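Local coordinates for PTS-dependent dihydroxyacetone kinase operon regulatory protein (Escherichia coli, PDB 4LRZ) that activates transcription of the dhaKLM operon from a sigma-70 promoter and represses its own gene, here represented by its N-terminal sensor region, at residues F[48-53]-F[78-83]; F[127-132]-F[144-149]; F[212-217]-F[300-305]. All coordinates share one frame; numbering follows the deposited sequence.

Contact 1. Residues F[48-53]-F[78-83]; sequences RRKKAM and LDETAC
Two basic side chains from the junction of helices 40-49 and 51-66 reach across to the type I beta turn from Asp79 to Ala82, which leads from strand 74-79 toward strand 84-89 at one side of the GAF-domain sheet. The close-packed part centres on Lys50, the residue between the two helices. Its chain bends at chi2 and chi3 and crosses the Asp79 side chain at about a right angle, bringing Lys50 CD to 3.6 Å from Asp79 CB. Beside it Met53 and Lys50 pack on Leu85 of strand 84-89, so the long aliphatic part of a lysine suits this buried place. Lys50 NZ makes a salt bridge with Glu80 OE2 (3.3 Å) and hydrogen-bonds to Thr158 OG1.

The outer side is looser and belongs to the exposed Arg49. With CG between the backbone N and the carbonyl carbon, the crowded position (chi1 66°), its chain runs extended from CG to NE and meets Glu80 tip to tip, the guanidinium and carboxylate planes nearly perpendicular at 88°. Arg49 NH1 gives its better hydrogen bond to Glu80 OE1 at 2.9 Å, on the syn lone pair, and only a weak one to OE2. Arg49 NH1 also forms a longer salt bridge with Asp79 OD2 at 3.4 Å.

Asp79 is fixed from within the turn. Its OD1 takes three bonds, from Thr81 OG1 and from the backbone N atoms of Thr81 and Cys83; the 2.7 Å bond from Thr81 N to Asp79 OD1 defines an Asx turn. One carboxylate oxygen thus shapes the turn while the other faces Arg49. If all four groups are ionised, two cations set against two carboxylates would leave this network close to neutral, which would probably stabilise both acids and let Lys50 carry its charge in a buried position.

Contact 2. Residues F[127-132]-F[144-149]; sequences AVKTMA and AFCATP
In this GAF-domain beta hairpin, strand 128-131 lies antiparallel to strand 143-151 at one edge of the five-stranded sheet. Two hydrogen-bonded pairs satisfy the facing backbone groups. Val128 N gives to Ala147 O (2.7 Å) and Ala147 N to Val128 O; Thr130 N gives to Phe145 O and Phe145 N to Thr130 O (2.8 Å), the last nearly straight at 171°. Between them, at the non-hydrogen-bonded pair Lys129-Cys146, Lys129 CA lies 3.1 Å from Phe145 O in a CA-H...O contact. Ala144, Cys146 and Thr148 bond through their backbones to Cys165, Leu163 and Ile161 of strand 157-166.

Polar side chains find partners outside the hairpin. Lys129 leads its extended chain past Cys146 to bond Thr170 OG1, and Thr130 OG1 bonds Ala117 N, at the start of helix 117-124. Small Ala147 suits the face it shares with Val128, where Ala121 of that helix packs on it. Thr148 OG1 bonds Thr178 OG1 of helix 174-211; an alanine here would remove that bond and, with CG2, part of the packing on the helix, which would probably loosen the strand from it. Held anti to its carbonyl carbon (chi1 -60°), Thr148 OG1 sits 3.3 Å from Ala127 CB.

Contact 3. Residues F[212-217]-F[300-305]; sequences MDDGVI and ILLLHP
The carboxylate of Asp214 and the imidazole of His304 stand perpendicular, their planes 90° apart, where strands 215-219 and 296-304 of the PAS domain meet antiparallel. His304 ND1 gives a hydrogen bond to Asp214 OD1 (3.2 Å), arriving from above the carboxylate, 62° out of its plane, with 140° at the hydrogen. Pro305 crosses Asp214 at about a right angle and sets its CD 3.4 Å from Asp214 OD1. On the other flank, Leu302 runs obliquely to Asp214, its CD2 3.8 Å from the aspartate CB.

Further along, Val216 and Ile300 lie side by side and point the same way, CG2 to CG2 at 4.1 Å. Ile217 and Leu303 cross obliquely and meet through their CD1 atoms (4.0 Å) on the sheet face that packs against Ala232 of helix 230-235, a place for branched apolar chains. Gly215 exchanges two backbone bonds with Leu303, whose CB a side chain here would crowd.

His304 NE2 bonds Thr287 OG1, while Asp214 OD2 accepts from Asp213 N of the second subunit, whose Asp213 OD2 takes a weak hydrogen bond from His304 ND1. The nearby carboxylates would probably stabilise positive charge on the ring, making its ionisation probably sensitive to the subunit interface.

Overall arrangement
The three contacts follow one another along the chain and fall in two domains. Contacts 1 and 2 belong to the same GAF sheet, their centres 19 Å apart and their nearest atoms about 6 Å apart: contact 1 sits at the turn between strands 74-79 and 84-89, contact 2 on the opposite edge strand, 128-131. The long helix 174-211, which packs against contact 2, runs on to the PAS domain and ends just before contact 3, whose centre is 48 Å from that of contact 1 and 61 Å from that of contact 2. A bound ADP lies about 11 Å from the Val128 side chain of contact 2. The second subunit meets contact 3 through several residues, and contact 2 through Ala127.

Contact 1. Residues F[48-53]-F[78-83]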
ATOM      1  N   ARG F  48       4.375 -20.553  10.579  1.00 49.68           N
ATOM      2  CA  ARG F  48       3.638 -20.738   9.346  1.00 51.17           C
ATOM      3  C   ARG F  48       2.445 -19.779   9.187  1.00 50.12           C
ATOM      4  O   ARG F  48       2.325 -19.137   8.146  1.00 50.53           O
ATOM      5  CB  ARG F  48       3.227 -22.227   9.158  1.00 53.24           C
ATOM      6  CG  ARG F  48       2.022 -22.509   8.198  1.00 57.70           C
ATOM      7  CD  ARG F  48       1.912 -24.003   7.718  1.00 63.97           C
ATOM      8  NE  ARG F  48       2.601 -24.925   8.625  1.00 67.90           N
ATOM      9  CZ  ARG F  48       2.044 -25.531   9.680  1.00 70.22           C
ATOM     10  NH1 ARG F  48       0.754 -25.352   9.979  1.00 70.25           N
ATOM     11  NH2 ARG F  48       2.789 -26.319  10.452  1.00 71.22           N
ATOM     12  N   ARG F  49       1.560 -19.656  10.165  1.00 48.60           N
ATOM     13  CA  ARG F  49       0.401 -18.771   9.932  1.00 47.37           C
ATOM     14  C   ARG F  49       0.719 -17.252   9.987  1.00 44.41           C
ATOM     15  O   ARG F  49      -0.092 -16.407   9.575  1.00 43.20           O
ATOM     16  CB  ARG F  49      -0.776 -19.117  10.845  1.00 48.95           C
ATOM     17  CG  ARG F  49      -0.493 -18.873  12.277  1.00 52.40           C
ATOM     18  CD  ARG F  49      -1.737 -18.881  13.206  1.00 59.07           C
ATOM     19  NE  ARG F  49      -1.241 -18.269  14.447  1.00 62.40           N
ATOM     20  CZ  ARG F  49      -1.475 -17.009  14.829  1.00 64.08           C
ATOM     21  NH1 ARG F  49      -0.883 -16.533  15.948  1.00 61.07           N
ATOM     22  NH2 ARG F  49      -2.306 -16.231  14.105  1.00 62.64           N
ATOM     23  N   LYS F  50       1.902 -16.915  10.467  1.00 41.07           N
ATOM     24  CA  LYS F  50       2.321 -15.524  10.491  1.00 39.34           C
ATOM     25  C   LYS F  50       3.201 -15.114   9.281  1.00 38.42           C
ATOM     26  O   LYS F  50       3.699 -13.999   9.230  1.00 36.33           O
ATOM     27  CB  LYS F  50       2.968 -15.245  11.829  1.00 37.77           C
ATOM     28  CG  LYS F  50       1.933 -15.378  12.962  1.00 38.84           C
ATOM     29  CD  LYS F  50       1.446 -14.017  13.236  1.00 40.62           C
ATOM     30  CE  LYS F  50      -0.001 -13.829  13.070  1.00 41.28           C
ATOM     31  NZ  LYS F  50      -0.079 -12.351  12.853  1.00 34.93           N
ATOM     32  N   LYS F  51       3.344 -16.039   8.324  1.00 38.90           N
ATOM     33  CA  LYS F  51       4.216 -15.944   7.178  1.00 41.21           C
ATOM     34  C   LYS F  51       4.128 -14.564   6.489  1.00 40.86           C
ATOM     35  O   LYS F  51       5.147 -13.892   6.323  1.00 40.28           O
ATOM     36  CB  LYS F  51       3.875 -17.058   6.176  1.00 42.79           C
ATOM     37  CG  LYS F  51       4.903 -17.245   5.013  1.00 49.02           C
ATOM     38  CD  LYS F  51       4.214 -17.783   3.691  1.00 55.30           C
ATOM     39  CE  LYS F  51       4.338 -19.292   3.475  1.00 61.22           C
ATOM     40  NZ  LYS F  51       5.700 -19.760   2.987  1.00 64.41           N
ATOM     41  N   ALA F  52       2.909 -14.138   6.156  1.00 40.64           N
ATOM     42  CA  ALA F  52       2.714 -12.918   5.415  1.00 41.24           C
ATOM     43  C   ALA F  52       3.333 -11.729   6.158  1.00 40.67           C
ATOM     44  O   ALA F  52       4.178 -11.025   5.599  1.00 40.39           O
ATOM     45  CB  ALA F  52       1.236 -12.703   5.078  1.00 40.96           C
ATOM     46  N   MET F  53       2.963 -11.526   7.415  1.00 39.86           N
ATOM     47  CA  MET F  53       3.545 -10.430   8.191  1.00 39.21           C
ATOM     48  C   MET F  53       5.057 -10.662   8.429  1.00 38.80           C
ATOM     49  O   MET F  53       5.842  -9.722   8.475  1.00 37.78           O
ATOM     50  CB  MET F  53       2.779 -10.228   9.514  1.00 39.71           C
ATOM     51  CG  MET F  53       3.465  -9.293  10.572  1.00 43.95           C
ATOM     52  SD  MET F  53       3.708 -10.039  12.259  1.00 52.42           S
ATOM     53  CE  MET F  53       4.192 -11.671  11.725  1.00 42.99           C
ATOM     54  N   LEU F  78       7.176  -9.867  17.036  1.00 29.77           N
ATOM     55  CA  LEU F  78       6.351 -10.739  17.857  1.00 29.82           C
ATOM     56  C   LEU F  78       4.972 -10.874  17.204  1.00 30.58           C
ATOM     57  O   LEU F  78       4.497  -9.906  16.562  1.00 28.62           O
ATOM     58  CB  LEU F  78       6.214 -10.223  19.295  1.00 29.56           C
ATOM     59  CG  LEU F  78       7.502  -9.947  20.116  1.00 31.55           C
ATOM     60  CD1 LEU F  78       7.946  -8.495  19.934  1.00 31.36           C
ATOM     61  CD2 LEU F  78       7.272 -10.188  21.578  1.00 29.86           C
ATOM     62  N   ASP F  79       4.309 -12.031  17.405  1.00 31.12           N
ATOM     63  CA  ASP F  79       2.940 -12.208  16.887  1.00 33.23           C
ATOM     64  C   ASP F  79       1.921 -11.520  17.793  1.00 33.86           C
ATOM     65  O   ASP F  79       2.326 -10.906  18.778  1.00 33.52           O
ATOM     66  CB  ASP F  79       2.604 -13.675  16.603  1.00 32.85           C
ATOM     67  CG  ASP F  79       2.264 -14.445  17.839  1.00 35.20           C
ATOM     68  OD1 ASP F  79       2.341 -13.920  18.971  1.00 38.56           O
ATOM     69  OD2 ASP F  79       1.839 -15.608  17.688  1.00 44.66           O
ATOM     70  N   GLU F  80       0.620 -11.622  17.497  1.00 36.21           N
ATOM     71  CA  GLU F  80      -0.330 -10.942  18.356  1.00 38.81           C
ATOM     72  C   GLU F  80      -0.365 -11.446  19.805  1.00 39.63           C
ATOM     73  O   GLU F  80      -0.975 -10.789  20.626  1.00 40.28           O
ATOM     74  CB  GLU F  80      -1.786 -10.874  17.840  1.00 40.61           C
ATOM     75  CG  GLU F  80      -2.508 -11.938  16.934  1.00 46.07           C
ATOM     76  CD  GLU F  80      -1.814 -13.254  16.647  1.00 49.87           C
ATOM     77  OE1 GLU F  80      -2.312 -14.292  17.103  1.00 55.45           O
ATOM     78  OE2 GLU F  80      -0.817 -13.265  15.902  1.00 49.31           O
ATOM     79  N   THR F  81       0.238 -12.597  20.119  1.00 39.64           N
ATOM     80  CA  THR F  81       0.209 -13.096  21.519  1.00 40.74           C
ATOM     81  C   THR F  81       1.526 -12.833  22.253  1.00 40.06           C
ATOM     82  O   THR F  81       1.830 -13.529  23.205  1.00 40.63           O
ATOM     83  CB  THR F  81      -0.100 -14.625  21.615  1.00 40.68           C
ATOM     84  OG1 THR F  81       1.088 -15.364  21.325  1.00 42.82           O
ATOM     85  CG2 THR F  81      -1.214 -15.073  20.624  1.00 41.56           C
ATOM     86  N   ALA F  82       2.328 -11.874  21.768  1.00 38.48           N
ATOM     87  CA  ALA F  82       3.653 -11.642  22.317  1.00 36.87           C
ATOM     88  C   ALA F  82       4.658 -12.801  22.151  1.00 36.28           C
ATOM     89  O   ALA F  82       5.598 -12.920  22.937  1.00 36.17           O
ATOM     90  CB  ALA F  82       3.561 -11.269  23.767  1.00 37.18           C
ATOM     91  N   CYS F  83       4.459 -13.671  21.174  1.00 35.24           N
ATOM     92  CA  CYS F  83       5.437 -14.718  20.925  1.00 35.00           C
ATOM     93  C   CYS F  83       6.495 -14.217  19.947  1.00 35.41           C
ATOM     94  O   CYS F  83       6.143 -13.716  18.846  1.00 33.79           O
ATOM     95  CB  CYS F  83       4.735 -15.945  20.343  1.00 35.46           C
ATOM     96  SG  CYS F  83       5.799 -17.405  20.154  1.00 37.69           S
TER

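Contact 2. Residues F[127-132]-F[144-149]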
ATOM      1  N   ALA F 127       2.657   2.877  20.291  1.00 37.26           N
ATOM      2  CA  ALA F 127       4.097   2.839  20.411  1.00 36.29           C
ATOM      3  C   ALA F 127       4.428   3.122  21.853  1.00 36.95           C
ATOM      4  O   ALA F 127       3.927   4.099  22.408  1.00 37.80           O
ATOM      5  CB  ALA F 127       4.726   3.869  19.530  1.00 36.50           C
ATOM      6  N   VAL F 128       5.257   2.272  22.462  1.00 36.16           N
ATOM      7  CA  VAL F 128       5.589   2.422  23.893  1.00 36.53           C
ATOM      8  C   VAL F 128       7.060   2.070  24.175  1.00 35.28           C
ATOM      9  O   VAL F 128       7.636   1.167  23.574  1.00 34.18           O
ATOM     10  CB  VAL F 128       4.649   1.505  24.805  1.00 37.54           C
ATOM     11  CG1 VAL F 128       5.125   1.502  26.215  1.00 38.85           C
ATOM     12  CG2 VAL F 128       3.179   2.014  24.824  1.00 38.45           C
ATOM     13  N   LYS F 129       7.645   2.778  25.124  1.00 35.68           N
ATOM     14  CA  LYS F 129       9.014   2.550  25.571  1.00 35.62           C
ATOM     15  C   LYS F 129       9.078   2.340  27.092  1.00 35.30           C
ATOM     16  O   LYS F 129       8.572   3.165  27.837  1.00 35.66           O
ATOM     17  CB  LYS F 129       9.837   3.793  25.281  1.00 35.55           C
ATOM     18  CG  LYS F 129      11.307   3.672  25.690  1.00 38.26           C
ATOM     19  CD  LYS F 129      12.059   4.992  25.420  1.00 42.14           C
ATOM     20  CE  LYS F 129      13.550   4.792  25.518  1.00 45.36           C
ATOM     21  NZ  LYS F 129      14.307   5.812  24.686  1.00 50.91           N
ATOM     22  N   THR F 130       9.756   1.296  27.558  1.00 34.47           N
ATOM     23  CA  THR F 130       9.945   1.117  29.000  1.00 34.41           C
ATOM     24  C   THR F 130      11.457   0.985  29.248  1.00 35.92           C
ATOM     25  O   THR F 130      12.156   0.338  28.453  1.00 36.04           O
ATOM     26  CB  THR F 130       9.209  -0.121  29.519  1.00 33.74           C
ATOM     27  OG1 THR F 130       9.621  -1.250  28.767  1.00 31.93           O
ATOM     28  CG2 THR F 130       7.688  -0.012  29.343  1.00 35.64           C
ATOM     29  N   MET F 131      11.963   1.630  30.297  1.00 36.70           N
ATOM     30  CA  MET F 131      13.405   1.633  30.594  1.00 39.30           C
ATOM     31  C   MET F 131      13.643   1.316  32.058  1.00 38.81           C
ATOM     32  O   MET F 131      12.848   1.689  32.873  1.00 39.68           O
ATOM     33  CB  MET F 131      14.023   3.027  30.389  1.00 39.68           C
ATOM     34  CG  MET F 131      13.720   3.685  29.082  1.00 45.53           C
ATOM     35  SD  MET F 131      14.531   5.302  29.050  1.00 54.06           S
ATOM     36  CE  MET F 131      16.216   4.862  29.490  1.00 55.59           C
ATOM     37  N   ALA F 132      14.757   0.662  32.364  1.00 39.03           N
ATOM     38  CA  ALA F 132      15.276   0.532  33.707  1.00 39.78           C
ATOM     39  C   ALA F 132      14.168   0.029  34.638  1.00 40.65           C
ATOM     40  O   ALA F 132      13.468  -0.932  34.280  1.00 39.80           O
ATOM     41  CB  ALA F 132      15.839   1.867  34.163  1.00 40.47           C
ATOM     42  N   ALA F 144      16.374  -1.260  28.009  1.00 38.43           N
ATOM     43  CA  ALA F 144      15.351  -0.397  27.478  1.00 38.23           C
ATOM     44  C   ALA F 144      14.607  -1.202  26.393  1.00 37.66           C
ATOM     45  O   ALA F 144      15.248  -1.891  25.591  1.00 38.66           O
ATOM     46  CB  ALA F 144      15.994   0.872  26.858  1.00 38.26           C
ATOM     47  N   PHE F 145      13.276  -1.119  26.348  1.00 36.53           N
ATOM     48  CA  PHE F 145      12.503  -1.712  25.238  1.00 35.54           C
ATOM     49  C   PHE F 145      11.626  -0.645  24.568  1.00 35.49           C
ATOM     50  O   PHE F 145      11.072   0.212  25.250  1.00 36.17           O
ATOM     51  CB  PHE F 145      11.647  -2.895  25.720  1.00 35.27           C
ATOM     52  CG  PHE F 145      12.451  -4.115  26.088  1.00 35.54           C
ATOM     53  CD1 PHE F 145      12.768  -5.075  25.135  1.00 39.63           C
ATOM     54  CD2 PHE F 145      12.907  -4.302  27.362  1.00 35.89           C
ATOM     55  CE1 PHE F 145      13.527  -6.211  25.475  1.00 38.06           C
ATOM     56  CE2 PHE F 145      13.664  -5.421  27.701  1.00 35.57           C
ATOM     57  CZ  PHE F 145      13.964  -6.365  26.774  1.00 36.49           C
ATOM     58  N   CYS F 146      11.567  -0.653  23.243  1.00 34.47           N
ATOM     59  CA  CYS F 146      10.583   0.133  22.519  1.00 34.87           C
ATOM     60  C   CYS F 146       9.767  -0.844  21.705  1.00 33.74           C
ATOM     61  O   CYS F 146      10.306  -1.816  21.153  1.00 33.89           O
ATOM     62  CB  CYS F 146      11.249   1.091  21.524  1.00 35.19           C
ATOM     63  SG  CYS F 146      12.311   2.336  22.265  1.00 42.45           S
ATOM     64  N   ALA F 147       8.485  -0.559  21.554  1.00 32.40           N
ATOM     65  CA  ALA F 147       7.640  -1.437  20.763  1.00 30.47           C
ATOM     66  C   ALA F 147       6.448  -0.698  20.207  1.00 29.71           C
ATOM     67  O   ALA F 147       5.947   0.302  20.775  1.00 29.36           O
ATOM     68  CB  ALA F 147       7.196  -2.654  21.598  1.00 30.09           C
ATOM     69  N   THR F 148       5.971  -1.202  19.092  1.00 28.72           N
ATOM     70  CA  THR F 148       4.795  -0.634  18.507  1.00 29.43           C
ATOM     71  C   THR F 148       3.993  -1.802  17.991  1.00 30.58           C
ATOM     72  O   THR F 148       4.561  -2.707  17.407  1.00 32.37           O
ATOM     73  CB  THR F 148       5.181   0.328  17.325  1.00 28.53           C
ATOM     74  OG1 THR F 148       6.008   1.392  17.842  1.00 28.96           O
ATOM     75  CG2 THR F 148       3.957   0.933  16.709  1.00 25.35           C
ATOM     76  N   PRO F 149       2.669  -1.766  18.156  1.00 31.67           N
ATOM     77  CA  PRO F 149       1.869  -2.821  17.595  1.00 32.71           C
ATOM     78  C   PRO F 149       1.652  -2.622  16.081  1.00 33.85           C
ATOM     79  O   PRO F 149       1.667  -1.483  15.603  1.00 32.96           O
ATOM     80  CB  PRO F 149       0.543  -2.676  18.353  1.00 32.39           C
ATOM     81  CG  PRO F 149       0.434  -1.248  18.681  1.00 32.25           C
ATOM     82  CD  PRO F 149       1.848  -0.826  18.958  1.00 32.85           C
TER

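Contact 3. Residues F[212-217]-F[300-305]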
ATOM      1  N   MET F 212     -20.873 -14.269 -21.565  1.00 49.58           N
ATOM      2  CA  MET F 212     -21.987 -13.477 -22.101  1.00 50.04           C
ATOM      3  C   MET F 212     -22.220 -13.725 -23.585  1.00 50.84           C
ATOM      4  O   MET F 212     -21.400 -14.344 -24.231  1.00 50.50           O
ATOM      5  CB  MET F 212     -21.798 -11.982 -21.840  1.00 47.73           C
ATOM      6  CG  MET F 212     -20.881 -11.274 -22.793  1.00 47.73           C
ATOM      7  SD  MET F 212     -20.318  -9.727 -22.040  1.00 46.92           S
ATOM      8  CE  MET F 212     -18.727  -9.571 -22.724  1.00 47.91           C
ATOM      9  N   ASP F 213     -23.320 -13.202 -24.114  1.00 52.32           N
ATOM     10  CA  ASP F 213     -23.664 -13.393 -25.532  1.00 54.78           C
ATOM     11  C   ASP F 213     -23.071 -12.378 -26.467  1.00 53.60           C
ATOM     12  O   ASP F 213     -22.651 -12.722 -27.555  1.00 55.40           O
ATOM     13  CB  ASP F 213     -25.178 -13.426 -25.746  1.00 56.74           C
ATOM     14  CG  ASP F 213     -25.786 -14.790 -25.455  1.00 60.12           C
ATOM     15  OD1 ASP F 213     -25.042 -15.801 -25.401  1.00 62.67           O
ATOM     16  OD2 ASP F 213     -27.018 -14.848 -25.270  1.00 62.46           O
ATOM     17  N   ASP F 214     -23.015 -11.128 -26.053  1.00 52.58           N
ATOM     18  CA  ASP F 214     -22.525 -10.095 -26.941  1.00 51.94           C
ATOM     19  C   ASP F 214     -21.038 -10.265 -27.160  1.00 50.20           C
ATOM     20  O   ASP F 214     -20.332 -10.733 -26.271  1.00 49.17           O
ATOM     21  CB  ASP F 214     -22.807  -8.713 -26.351  1.00 51.85           C
ATOM     22  CG  ASP F 214     -24.301  -8.399 -26.281  1.00 55.39           C
ATOM     23  OD1 ASP F 214     -25.012  -8.664 -27.291  1.00 56.88           O
ATOM     24  OD2 ASP F 214     -24.755  -7.911 -25.209  1.00 57.07           O
ATOM     25  N   GLY F 215     -20.576  -9.897 -28.348  1.00 49.14           N
ATOM     26  CA  GLY F 215     -19.156  -9.678 -28.584  1.00 47.53           C
ATOM     27  C   GLY F 215     -18.756  -8.381 -27.913  1.00 45.63           C
ATOM     28  O   GLY F 215     -19.560  -7.451 -27.834  1.00 45.70           O
ATOM     29  N   VAL F 216     -17.538  -8.313 -27.397  1.00 44.38           N
ATOM     30  CA  VAL F 216     -17.050  -7.055 -26.834  1.00 43.69           C
ATOM     31  C   VAL F 216     -15.589  -6.735 -27.099  1.00 44.05           C
ATOM     32  O   VAL F 216     -14.715  -7.616 -27.059  1.00 44.50           O
ATOM     33  CB  VAL F 216     -17.504  -6.756 -25.336  1.00 43.06           C
ATOM     34  CG1 VAL F 216     -18.163  -7.932 -24.684  1.00 42.64           C
ATOM     35  CG2 VAL F 216     -16.375  -6.132 -24.474  1.00 41.73           C
ATOM     36  N   ILE F 217     -15.353  -5.463 -27.394  1.00 44.11           N
ATOM     37  CA  ILE F 217     -14.037  -4.923 -27.614  1.00 44.30           C
ATOM     38  C   ILE F 217     -13.999  -3.671 -26.774  1.00 43.18           C
ATOM     39  O   ILE F 217     -14.968  -2.910 -26.746  1.00 43.78           O
ATOM     40  CB  ILE F 217     -13.866  -4.560 -29.099  1.00 45.96           C
ATOM     41  CG1 ILE F 217     -13.695  -5.822 -29.918  1.00 48.08           C
ATOM     42  CG2 ILE F 217     -12.618  -3.762 -29.337  1.00 47.30           C
ATOM     43  CD1 ILE F 217     -14.563  -5.837 -31.150  1.00 53.42           C
ATOM     44  N   ILE F 300     -16.437   1.058 -24.739  1.00 44.02           N
ATOM     45  CA  ILE F 300     -16.800  -0.328 -24.938  1.00 43.72           C
ATOM     46  C   ILE F 300     -17.672  -0.436 -26.169  1.00 44.25           C
ATOM     47  O   ILE F 300     -18.591   0.360 -26.347  1.00 45.26           O
ATOM     48  CB  ILE F 300     -17.562  -0.927 -23.774  1.00 43.41           C
ATOM     49  CG1 ILE F 300     -16.679  -0.961 -22.537  1.00 41.82           C
ATOM     50  CG2 ILE F 300     -18.023  -2.369 -24.154  1.00 42.56           C
ATOM     51  CD1 ILE F 300     -17.399  -1.516 -21.325  1.00 40.42           C
ATOM     52  N   LEU F 301     -17.363  -1.411 -27.012  1.00 44.34           N
ATOM     53  CA  LEU F 301     -18.154  -1.688 -28.194  1.00 46.12           C
ATOM     54  C   LEU F 301     -18.671  -3.091 -28.113  1.00 46.81           C
ATOM     55  O   LEU F 301     -17.889  -4.040 -27.984  1.00 47.00           O
ATOM     56  CB  LEU F 301     -17.328  -1.482 -29.461  1.00 46.23           C
ATOM     57  CG  LEU F 301     -17.940  -1.880 -30.797  1.00 48.53           C
ATOM     58  CD1 LEU F 301     -19.054  -0.911 -31.190  1.00 50.55           C
ATOM     59  CD2 LEU F 301     -16.878  -1.910 -31.853  1.00 49.82           C
ATOM     60  N   LEU F 302     -19.987  -3.211 -28.166  1.00 48.32           N
ATOM     61  CA  LEU F 302     -20.644  -4.503 -28.173  1.00 50.53           C
ATOM     62  C   LEU F 302     -21.207  -4.873 -29.532  1.00 52.87           C
ATOM     63  O   LEU F 302     -21.830  -4.060 -30.219  1.00 53.47           O
ATOM     64  CB  LEU F 302     -21.746  -4.573 -27.125  1.00 50.27           C
ATOM     65  CG  LEU F 302     -21.226  -4.370 -25.716  1.00 50.19           C
ATOM     66  CD1 LEU F 302     -21.545  -2.982 -25.257  1.00 52.36           C
ATOM     67  CD2 LEU F 302     -21.907  -5.323 -24.834  1.00 52.55           C
ATOM     68  N   LEU F 303     -20.973  -6.120 -29.913  1.00 54.80           N
ATOM     69  CA  LEU F 303     -21.453  -6.617 -31.169  1.00 57.76           C
ATOM     70  C   LEU F 303     -22.561  -7.550 -30.809  1.00 60.28           C
ATOM     71  O   LEU F 303     -22.346  -8.596 -30.192  1.00 60.38           O
ATOM     72  CB  LEU F 303     -20.353  -7.333 -31.948  1.00 57.92           C
ATOM     73  CG  LEU F 303     -19.030  -6.576 -32.091  1.00 58.34           C
ATOM     74  CD1 LEU F 303     -17.936  -7.509 -32.594  1.00 59.96           C
ATOM     75  CD2 LEU F 303     -19.169  -5.355 -32.990  1.00 58.47           C
ATOM     76  N   HIS F 304     -23.762  -7.133 -31.176  1.00 63.60           N
ATOM     77  CA  HIS F 304     -24.975  -7.850 -30.838  1.00 66.84           C
ATOM     78  C   HIS F 304     -25.182  -8.955 -31.872  1.00 69.35           C
ATOM     79  O   HIS F 304     -25.015  -8.731 -33.064  1.00 70.05           O
ATOM     80  CB  HIS F 304     -26.174  -6.883 -30.772  1.00 67.53           C
ATOM     81  CG  HIS F 304     -25.978  -5.728 -29.827  1.00 67.59           C
ATOM     82  ND1 HIS F 304     -26.031  -5.863 -28.452  1.00 67.73           N
ATOM     83  CD2 HIS F 304     -25.749  -4.414 -30.061  1.00 67.52           C
ATOM     84  CE1 HIS F 304     -25.840  -4.686 -27.883  1.00 66.14           C
ATOM     85  NE2 HIS F 304     -25.663  -3.791 -28.836  1.00 66.66           N
ATOM     86  N   PRO F 305     -25.494 -10.169 -31.408  1.00 71.57           N
ATOM     87  CA  PRO F 305     -25.732 -11.246 -32.374  1.00 74.55           C
ATOM     88  C   PRO F 305     -27.116 -11.076 -33.028  1.00 77.35           C
ATOM     89  O   PRO F 305     -28.069 -10.715 -32.333  1.00 77.75           O
ATOM     90  CB  PRO F 305     -25.650 -12.515 -31.512  1.00 75.14           C
ATOM     91  CG  PRO F 305     -25.960 -12.052 -30.097  1.00 73.54           C
ATOM     92  CD  PRO F 305     -25.565 -10.618 -30.001  1.00 70.71           C
TER